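Local coordinates for protein myosin-I heavy chain (Dictyostelium discoideum, PDB 5EJR) that moves along actin filaments as an ATP-driven motor and takes part in adhesion and the early steps of phagocytosis, this piece being its second MyTH4-FERM tail unit, at residues Lys59-Ile71 with Arg96-Gln110. Numbering follows the deposited sequence. Where two conformers were deposited one is given.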
ATOM      1  N   LYS A  59     -12.719 -25.096 -18.870  1.00 48.51           N
ATOM      2  CA  LYS A  59     -12.713 -23.662 -18.542  1.00 47.68           C
ATOM      3  C   LYS A  59     -11.409 -23.365 -17.745  1.00 50.41           C
ATOM      4  O   LYS A  59     -10.693 -22.407 -18.049  1.00 50.03           O
ATOM      5  CB  LYS A  59     -13.943 -23.323 -17.679  1.00 48.82           C
ATOM      6  CG  LYS A  59     -14.241 -21.845 -17.551  1.00 65.80           C
ATOM      7  CD  LYS A  59     -15.399 -21.641 -16.600  1.00 80.00           C
ATOM      8  CE  LYS A  59     -16.058 -20.314 -16.839  1.00 96.04           C
ATOM      9  NZ  LYS A  59     -17.272 -20.138 -15.998  1.00108.19           N
ATOM     10  N   LEU A  60     -11.112 -24.232 -16.755  1.00 46.02           N
ATOM     11  CA  LEU A  60      -9.935 -24.162 -15.884  1.00 45.18           C
ATOM     12  C   LEU A  60      -8.643 -24.487 -16.626  1.00 48.59           C
ATOM     13  O   LEU A  60      -7.614 -23.851 -16.360  1.00 47.44           O
ATOM     14  CB  LEU A  60     -10.109 -25.086 -14.662  1.00 45.04           C
ATOM     15  CG  LEU A  60     -11.256 -24.730 -13.713  1.00 49.36           C
ATOM     16  CD1 LEU A  60     -11.545 -25.859 -12.755  1.00 49.79           C
ATOM     17  CD2 LEU A  60     -11.013 -23.409 -12.992  1.00 49.95           C
ATOM     18  N   SER A  61      -8.698 -25.461 -17.568  1.00 45.26           N
ATOM     19  CA  SER A  61      -7.547 -25.879 -18.374  1.00 46.33           C
ATOM     20  C   SER A  61      -7.072 -24.760 -19.291  1.00 50.11           C
ATOM     21  O   SER A  61      -5.870 -24.631 -19.510  1.00 47.78           O
ATOM     22  CB  SER A  61      -7.876 -27.117 -19.210  1.00 52.36           C
ATOM     23  OG  SER A  61      -8.680 -28.042 -18.497  1.00 66.47           O
ATOM     24  N   LYS A  62      -8.014 -23.956 -19.833  1.00 49.22           N
ATOM     25  CA  LYS A  62      -7.702 -22.832 -20.723  1.00 49.32           C
ATOM     26  C   LYS A  62      -6.890 -21.768 -19.983  1.00 50.65           C
ATOM     27  O   LYS A  62      -5.937 -21.236 -20.550  1.00 51.28           O
ATOM     28  CB  LYS A  62      -8.980 -22.238 -21.332  1.00 52.78           C
ATOM     29  CG  LYS A  62      -8.727 -21.306 -22.523  1.00 75.78           C
ATOM     30  CD  LYS A  62     -10.014 -20.634 -22.992  1.00 91.35           C
ATOM     31  CE  LYS A  62      -9.773 -19.544 -24.011  1.00105.19           C
ATOM     32  NZ  LYS A  62      -9.478 -20.089 -25.363  1.00115.83           N
ATOM     33  N   LYS A  63      -7.250 -21.491 -18.712  1.00 44.08           N
ATOM     34  CA  LYS A  63      -6.563 -20.524 -17.843  1.00 42.22           C
ATOM     35  C   LYS A  63      -5.183 -21.080 -17.429  1.00 45.30           C
ATOM     36  O   LYS A  63      -4.235 -20.310 -17.258  1.00 44.11           O
ATOM     37  CB  LYS A  63      -7.397 -20.230 -16.584  1.00 43.25           C
ATOM     38  CG  LYS A  63      -8.700 -19.479 -16.832  1.00 49.92           C
ATOM     39  CD  LYS A  63      -9.493 -19.343 -15.544  1.00 45.43           C
ATOM     40  CE  LYS A  63     -10.877 -18.803 -15.791  1.00 48.80           C
ATOM     41  NZ  LYS A  63     -11.457 -18.208 -14.558  1.00 53.76           N
ATOM     42  N   ALA A  64      -5.090 -22.415 -17.263  1.00 42.50           N
ATOM     43  CA  ALA A  64      -3.864 -23.125 -16.883  1.00 42.58           C
ATOM     44  C   ALA A  64      -2.826 -23.031 -18.002  1.00 47.54           C
ATOM     45  O   ALA A  64      -1.634 -22.925 -17.707  1.00 47.39           O
ATOM     46  CB  ALA A  64      -4.175 -24.570 -16.581  1.00 43.68           C
ATOM     47  N   ILE A  65      -3.290 -23.032 -19.281  1.00 44.22           N
ATOM     48  CA  ILE A  65      -2.449 -22.901 -20.473  1.00 43.90           C
ATOM     49  C   ILE A  65      -1.825 -21.516 -20.496  1.00 45.49           C
ATOM     50  O   ILE A  65      -0.603 -21.423 -20.664  1.00 45.87           O
ATOM     51  CB  ILE A  65      -3.200 -23.241 -21.799  1.00 47.31           C
ATOM     52  CG1 ILE A  65      -3.556 -24.736 -21.861  1.00 48.48           C
ATOM     53  CG2 ILE A  65      -2.380 -22.813 -23.043  1.00 48.24           C
ATOM     54  CD1 ILE A  65      -4.810 -25.065 -22.701  1.00 56.44           C
ATOM     55  N   LYS A  66      -2.648 -20.445 -20.332  1.00 40.00           N
ATOM     56  CA  LYS A  66      -2.149 -19.055 -20.302  1.00 39.59           C
ATOM     57  C   LYS A  66      -1.160 -18.880 -19.139  1.00 42.13           C
ATOM     58  O   LYS A  66      -0.145 -18.197 -19.308  1.00 42.88           O
ATOM     59  CB  LYS A  66      -3.299 -18.040 -20.153  1.00 42.82           C
ATOM     60  CG  LYS A  66      -2.885 -16.584 -20.381  1.00 55.72           C
ATOM     61  CD  LYS A  66      -4.003 -15.623 -20.012  1.00 70.29           C
ATOM     62  CE  LYS A  66      -3.723 -14.204 -20.445  1.00 84.15           C
ATOM     63  NZ  LYS A  66      -4.817 -13.283 -20.035  1.00 90.33           N
ATOM     64  N   ASN A  67      -1.475 -19.489 -17.972  1.00 36.16           N
ATOM     65  CA  ASN A  67      -0.649 -19.441 -16.764  1.00 35.57           C
ATOM     66  C   ASN A  67       0.727 -20.052 -17.005  1.00 41.01           C
ATOM     67  O   ASN A  67       1.729 -19.493 -16.542  1.00 41.26           O
ATOM     68  CB  ASN A  67      -1.318 -20.186 -15.629  1.00 34.67           C
ATOM     69  CG  ASN A  67      -0.612 -19.969 -14.314  1.00 37.50           C
ATOM     70  OD1 ASN A  67      -0.795 -18.962 -13.636  1.00 32.59           O
ATOM     71  ND2 ASN A  67       0.255 -20.874 -13.963  1.00 35.41           N
ATOM     72  N   PHE A  68       0.772 -21.207 -17.731  1.00 38.00           N
ATOM     73  CA  PHE A  68       2.023 -21.884 -18.039  1.00 38.04           C
ATOM     74  C   PHE A  68       2.960 -20.993 -18.805  1.00 45.40           C
ATOM     75  O   PHE A  68       4.110 -20.849 -18.390  1.00 46.01           O
ATOM     76  CB  PHE A  68       1.800 -23.215 -18.767  1.00 39.13           C
ATOM     77  CG  PHE A  68       3.041 -24.073 -18.750  1.00 40.01           C
ATOM     78  CD1 PHE A  68       3.345 -24.860 -17.648  1.00 42.19           C
ATOM     79  CD2 PHE A  68       3.914 -24.080 -19.828  1.00 41.66           C
ATOM     80  CE1 PHE A  68       4.494 -25.648 -17.629  1.00 44.03           C
ATOM     81  CE2 PHE A  68       5.071 -24.855 -19.802  1.00 44.74           C
ATOM     82  CZ  PHE A  68       5.346 -25.640 -18.709  1.00 43.05           C
ATOM     83  N   SER A  69       2.463 -20.344 -19.873  1.00 44.25           N
ATOM     84  CA  SER A  69       3.271 -19.419 -20.669  1.00 44.21           C
ATOM     85  C   SER A  69       3.778 -18.232 -19.824  1.00 45.12           C
ATOM     86  O   SER A  69       4.868 -17.737 -20.087  1.00 45.05           O
ATOM     87  CB  SER A  69       2.522 -18.950 -21.916  1.00 47.41           C
ATOM     88  OG  SER A  69       1.440 -18.082 -21.630  1.00 55.48           O
ATOM     89  N   GLU A  70       3.011 -17.821 -18.782  1.00 38.96           N
ATOM     90  CA  GLU A  70       3.404 -16.737 -17.878  1.00 37.46           C
ATOM     91  C   GLU A  70       4.539 -17.191 -16.951  1.00 41.98           C
ATOM     92  O   GLU A  70       5.490 -16.432 -16.739  1.00 41.52           O
ATOM     93  CB  GLU A  70       2.195 -16.183 -17.108  1.00 38.15           C
ATOM     94  CG  GLU A  70       1.265 -15.397 -18.021  1.00 47.67           C
ATOM     95  CD  GLU A  70       0.045 -14.739 -17.412  1.00 60.66           C
ATOM     96  OE1 GLU A  70      -0.234 -14.960 -16.212  1.00 47.71           O
ATOM     97  OE2 GLU A  70      -0.654 -14.018 -18.158  1.00 58.32           O
ATOM     98  N   ILE A  71       4.460 -18.446 -16.445  1.00 36.14           N
ATOM     99  CA  ILE A  71       5.510 -19.067 -15.629  1.00 34.54           C
ATOM    100  C   ILE A  71       6.817 -19.075 -16.458  1.00 38.91           C
ATOM    101  O   ILE A  71       7.862 -18.621 -15.981  1.00 37.22           O
ATOM    102  CB  ILE A  71       5.062 -20.466 -15.129  1.00 35.89           C
ATOM    103  CG1 ILE A  71       3.972 -20.304 -14.049  1.00 35.81           C
ATOM    104  CG2 ILE A  71       6.248 -21.292 -14.610  1.00 35.24           C
ATOM    105  CD1 ILE A  71       3.463 -21.581 -13.356  1.00 37.93           C
ATOM    106  N   ARG A  96      -4.136 -14.905 -10.562  1.00 34.52           N
ATOM    107  CA  ARG A  96      -4.864 -16.068 -11.080  1.00 34.79           C
ATOM    108  C   ARG A  96      -5.057 -17.111  -9.975  1.00 40.97           C
ATOM    109  O   ARG A  96      -6.159 -17.625  -9.815  1.00 40.72           O
ATOM    110  CB  ARG A  96      -4.151 -16.649 -12.315  1.00 32.23           C
ATOM    111  CG  ARG A  96      -4.904 -17.785 -13.029  1.00 33.38           C
ATOM    112  CD  ARG A  96      -4.206 -18.241 -14.293  1.00 36.16           C
ATOM    113  NE  ARG A  96      -4.086 -17.187 -15.307  1.00 37.12           N
ATOM    114  CZ  ARG A  96      -2.976 -16.496 -15.555  1.00 51.33           C
ATOM    115  NH1 ARG A  96      -1.870 -16.725 -14.850  1.00 27.25           N
ATOM    116  NH2 ARG A  96      -2.966 -15.557 -16.491  1.00 41.73           N
ATOM    117  N   GLY A  97      -4.009 -17.364  -9.185  1.00 37.56           N
ATOM    118  CA  GLY A  97      -4.083 -18.304  -8.070  1.00 36.94           C
ATOM    119  C   GLY A  97      -5.006 -17.882  -6.948  1.00 38.81           C
ATOM    120  O   GLY A  97      -5.724 -18.720  -6.397  1.00 38.06           O
ATOM    121  N   ILE A  98      -4.977 -16.577  -6.589  1.00 34.46           N
ATOM    122  CA  ILE A  98      -5.840 -15.971  -5.550  1.00 34.38           C
ATOM    123  C   ILE A  98      -7.337 -16.153  -5.907  1.00 42.37           C
ATOM    124  O   ILE A  98      -8.085 -16.729  -5.111  1.00 42.12           O
ATOM    125  CB  ILE A  98      -5.482 -14.453  -5.313  1.00 35.57           C
ATOM    126  CG1 ILE A  98      -4.176 -14.292  -4.497  1.00 34.64           C
ATOM    127  CG2 ILE A  98      -6.636 -13.685  -4.648  1.00 36.18           C
ATOM    128  CD1 ILE A  98      -3.579 -12.882  -4.504  1.00 41.92           C
ATOM    129  N   GLU A  99      -7.749 -15.676  -7.106  1.00 40.64           N
ATOM    130  CA  GLU A  99      -9.147 -15.691  -7.532  1.00 41.91           C
ATOM    131  C   GLU A  99      -9.631 -17.039  -8.106  1.00 46.28           C
ATOM    132  O   GLU A  99     -10.818 -17.349  -7.964  1.00 45.79           O
ATOM    133  CB  GLU A  99      -9.473 -14.525  -8.481  1.00 44.02           C
ATOM    134  CG  GLU A  99      -8.690 -14.472  -9.781  1.00 59.01           C
ATOM    135  CD  GLU A  99      -8.124 -13.109 -10.139  1.00 90.29           C
ATOM    136  OE1 GLU A  99      -7.763 -12.347  -9.211  1.00 81.81           O
ATOM    137  OE2 GLU A  99      -7.974 -12.832 -11.352  1.00 91.99           O
ATOM    138  N   ASN A 100      -8.742 -17.836  -8.725  1.00 42.57           N
ATOM    139  CA  ASN A 100      -9.134 -19.151  -9.238  1.00 42.21           C
ATOM    140  C   ASN A 100      -8.549 -20.197  -8.310  1.00 44.79           C
ATOM    141  O   ASN A 100      -7.459 -20.733  -8.518  1.00 43.48           O
ATOM    142  CB  ASN A 100      -8.742 -19.341 -10.695  1.00 44.55           C
ATOM    143  CG  ASN A 100      -9.304 -18.270 -11.583  1.00 63.43           C
ATOM    144  OD1 ASN A 100     -10.478 -18.312 -11.973  1.00 59.01           O
ATOM    145  ND2 ASN A 100      -8.484 -17.271 -11.887  1.00 50.34           N
ATOM    146  N   HIS A 101      -9.254 -20.384  -7.214  1.00 42.10           N
ATOM    147  CA  HIS A 101      -8.975 -21.265  -6.094  1.00 42.96           C
ATOM    148  C   HIS A 101      -8.652 -22.732  -6.479  1.00 48.12           C
ATOM    149  O   HIS A 101      -7.775 -23.363  -5.870  1.00 48.24           O
ATOM    150  CB  HIS A 101     -10.181 -21.165  -5.156  1.00 45.24           C
ATOM    151  CG  HIS A 101     -10.415 -22.342  -4.280  1.00 51.12           C
ATOM    152  ND1 HIS A 101      -9.838 -22.426  -3.022  1.00 54.04           N
ATOM    153  CD2 HIS A 101     -11.211 -23.421  -4.478  1.00 54.53           C
ATOM    154  CE1 HIS A 101     -10.256 -23.577  -2.515  1.00 54.59           C
ATOM    155  NE2 HIS A 101     -11.089 -24.211  -3.357  1.00 55.28           N
ATOM    156  N   GLU A 102      -9.381 -23.274  -7.469  1.00 43.24           N
ATOM    157  CA  GLU A 102      -9.259 -24.658  -7.941  1.00 43.23           C
ATOM    158  C   GLU A 102      -8.106 -24.822  -8.949  1.00 45.06           C
ATOM    159  O   GLU A 102      -7.823 -25.929  -9.411  1.00 44.32           O
ATOM    160  CB  GLU A 102     -10.624 -25.192  -8.469  1.00 45.55           C
ATOM    161  CG  GLU A 102     -11.423 -24.256  -9.380  1.00 57.49           C
ATOM    162  CD  GLU A 102     -11.926 -22.947  -8.793  1.00 74.67           C
ATOM    163  OE1 GLU A 102     -11.508 -21.873  -9.289  1.00 49.08           O
ATOM    164  OE2 GLU A 102     -12.679 -22.994  -7.794  1.00 75.30           O
ATOM    165  N   LEU A 103      -7.389 -23.731  -9.214  1.00 41.63           N
ATOM    166  CA  LEU A 103      -6.232 -23.710 -10.111  1.00 42.41           C
ATOM    167  C   LEU A 103      -4.902 -23.693  -9.324  1.00 46.51           C
ATOM    168  O   LEU A 103      -3.835 -23.694  -9.938  1.00 47.67           O
ATOM    169  CB  LEU A 103      -6.350 -22.463 -10.991  1.00 42.47           C
ATOM    170  CG  LEU A 103      -6.078 -22.591 -12.476  1.00 47.80           C
ATOM    171  CD1 LEU A 103      -6.855 -23.734 -13.099  1.00 47.98           C
ATOM    172  CD2 LEU A 103      -6.425 -21.309 -13.176  1.00 47.75           C
ATOM    173  N   ARG A 104      -4.970 -23.709  -7.978  1.00 41.38           N
ATOM    174  CA  ARG A 104      -3.814 -23.583  -7.082  1.00 39.96           C
ATOM    175  C   ARG A 104      -2.824 -24.740  -7.170  1.00 42.69           C
ATOM    176  O   ARG A 104      -1.639 -24.470  -7.385  1.00 41.54           O
ATOM    177  CB  ARG A 104      -4.252 -23.328  -5.641  1.00 36.85           C
ATOM    178  CG  ARG A 104      -4.755 -21.900  -5.491  1.00 42.45           C
ATOM    179  CD  ARG A 104      -5.487 -21.685  -4.195  1.00 46.28           C
ATOM    180  NE  ARG A 104      -6.094 -20.355  -4.151  1.00 42.64           N
ATOM    181  CZ  ARG A 104      -6.687 -19.856  -3.079  1.00 43.62           C
ATOM    182  NH1 ARG A 104      -6.762 -20.566  -1.967  1.00 31.71           N
ATOM    183  NH2 ARG A 104      -7.211 -18.642  -3.111  1.00 33.67           N
ATOM    184  N   ASP A 105      -3.296 -26.006  -7.049  1.00 39.29           N
ATOM    185  CA  ASP A 105      -2.451 -27.210  -7.185  1.00 38.95           C
ATOM    186  C   ASP A 105      -1.743 -27.230  -8.538  1.00 39.72           C
ATOM    187  O   ASP A 105      -0.552 -27.552  -8.605  1.00 40.31           O
ATOM    188  CB  ASP A 105      -3.281 -28.489  -7.024  1.00 41.93           C
ATOM    189  CG  ASP A 105      -3.760 -28.737  -5.616  1.00 52.04           C
ATOM    190  OD1 ASP A 105      -3.257 -28.066  -4.689  1.00 51.10           O
ATOM    191  OD2 ASP A 105      -4.635 -29.599  -5.439  1.00 62.29           O
ATOM    192  N   GLU A 106      -2.477 -26.864  -9.592  0.50 34.55           N
ATOM    193  CA  GLU A 106      -2.003 -26.794 -10.959  0.50 34.22           C
ATOM    194  C   GLU A 106      -0.904 -25.738 -11.137  0.50 36.17           C
ATOM    195  O   GLU A 106       0.036 -25.968 -11.904  0.50 35.35           O
ATOM    196  CB  GLU A 106      -3.191 -26.556 -11.902  0.50 35.72           C
ATOM    197  CG  GLU A 106      -3.019 -27.218 -13.257  0.50 44.22           C
ATOM    198  CD  GLU A 106      -2.161 -26.447 -14.238  0.50 58.85           C
ATOM    199  OE1 GLU A 106      -2.009 -25.215 -14.061  0.50 39.44           O
ATOM    200  OE2 GLU A 106      -1.655 -27.073 -15.199  0.50 53.14           O
ATOM    201  N   ILE A 107      -1.000 -24.596 -10.416  1.00 31.97           N
ATOM    202  CA  ILE A 107       0.020 -23.548 -10.480  1.00 30.38           C
ATOM    203  C   ILE A 107       1.327 -24.069  -9.859  1.00 34.00           C
ATOM    204  O   ILE A 107       2.370 -23.949 -10.515  1.00 33.77           O
ATOM    205  CB  ILE A 107      -0.436 -22.165  -9.935  1.00 32.85           C
ATOM    206  CG1 ILE A 107      -1.642 -21.650 -10.764  1.00 32.94           C
ATOM    207  CG2 ILE A 107       0.727 -21.152 -10.018  1.00 32.37           C
ATOM    208  CD1 ILE A 107      -2.352 -20.387 -10.210  1.00 25.35           C
ATOM    209  N   TYR A 108       1.238 -24.718  -8.661  1.00 30.06           N
ATOM    210  CA  TYR A 108       2.365 -25.292  -7.905  1.00 30.19           C
ATOM    211  C   TYR A 108       3.072 -26.409  -8.694  1.00 35.53           C
ATOM    212  O   TYR A 108       4.291 -26.471  -8.688  1.00 34.62           O
ATOM    213  CB  TYR A 108       1.889 -25.862  -6.563  1.00 30.86           C
ATOM    214  CG  TYR A 108       1.911 -24.875  -5.417  1.00 31.51           C
ATOM    215  CD1 TYR A 108       3.065 -24.680  -4.659  1.00 32.98           C
ATOM    216  CD2 TYR A 108       0.759 -24.190  -5.038  1.00 32.42           C
ATOM    217  CE1 TYR A 108       3.078 -23.805  -3.570  1.00 32.57           C
ATOM    218  CE2 TYR A 108       0.769 -23.286  -3.977  1.00 32.21           C
ATOM    219  CZ  TYR A 108       1.927 -23.106  -3.238  1.00 37.89           C
ATOM    220  OH  TYR A 108       1.906 -22.258  -2.160  1.00 37.05           O
ATOM    221  N   CYS A 109       2.292 -27.290  -9.364  1.00 34.89           N
ATOM    222  CA  CYS A 109       2.816 -28.377 -10.199  1.00 36.96           C
ATOM    223  C   CYS A 109       3.508 -27.826 -11.434  1.00 39.86           C
ATOM    224  O   CYS A 109       4.599 -28.286 -11.728  1.00 38.68           O
ATOM    225  CB  CYS A 109       1.724 -29.375 -10.559  1.00 38.59           C
ATOM    226  SG  CYS A 109       1.072 -30.294  -9.144  1.00 42.88           S
ATOM    227  N   GLN A 110       2.934 -26.803 -12.117  1.00 37.18           N
ATOM    228  CA  GLN A 110       3.582 -26.206 -13.305  1.00 36.54           C
ATOM    229  C   GLN A 110       4.911 -25.561 -12.952  1.00 39.19           C
ATOM    230  O   GLN A 110       5.846 -25.619 -13.755  1.00 38.51           O
ATOM    231  CB  GLN A 110       2.716 -25.131 -13.975  1.00 36.56           C
ATOM    232  CG  GLN A 110       1.498 -25.630 -14.737  1.00 41.39           C
ATOM    233  CD  GLN A 110       0.733 -24.495 -15.399  1.00 49.27           C
ATOM    234  OE1 GLN A 110       1.046 -23.304 -15.252  1.00 37.61           O
ATOM    235  NE2 GLN A 110      -0.259 -24.845 -16.199  1.00 42.38           N
TER
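Arg-96 and Gln-110 both reach into helix 59-71, and together they illustrate how buried polar side chains can join helices. The Arg-96 guanidinium lies with one face over the backbone of Asn-67. NH1 and NH2 converge end-on on a single oxygen, Glu-70 OE1, 2.8 Å from each; that oxygen lies in the guanidinium plane but is itself met from above its carboxylate. Ser-92 also bonds to it. CG anti to the backbone N (chi1 -174°) and a bend at chi3 carry the arginine past Asn-67 in the opposite direction, its guanidinium steeply turned against the amide, and NH1 also bonds to Asn-67 OD1 (2.8 Å). With an alanine in place of Arg-96, the Glu-70 carboxylate would probably lose its charged mate and Asn-67 OD1 this donor. The other end of the Asn-67 amide, ND2, gives a bond to Gln-110 OE1 (2.9 Å), so both of its polar atoms are engaged and its flip is fixed. Extended beyond CG, Gln-110 passes the edge of the Phe-68 ring, its amide nearly perpendicular to that ring (88°), and NE2 makes an almost straight bond to Ala-64 O (2.8 Å), from the face of the carbonyl plane opposite to the helical donor Phe-68 N. Toward the N-terminal end of 59-71, Leu-103 CD1 packs on Leu-60 CB (3.9 Å), while Lys-63 NZ meets Asn-100 OD1 (2.8 Å) from above its carbonyl plane. Arg-96, from the end of helix 86-99, fills the hole Lys-63/Lys-66/Asn-67/Glu-70; Gln-110, from helix 104-110, which crosses 59-71 at -33°, fills Ala-64/Asn-67/Phe-68/Ile-71: knobs-into-holes contacts with polar knobs, in the helical bundle of the MyTH4 domain.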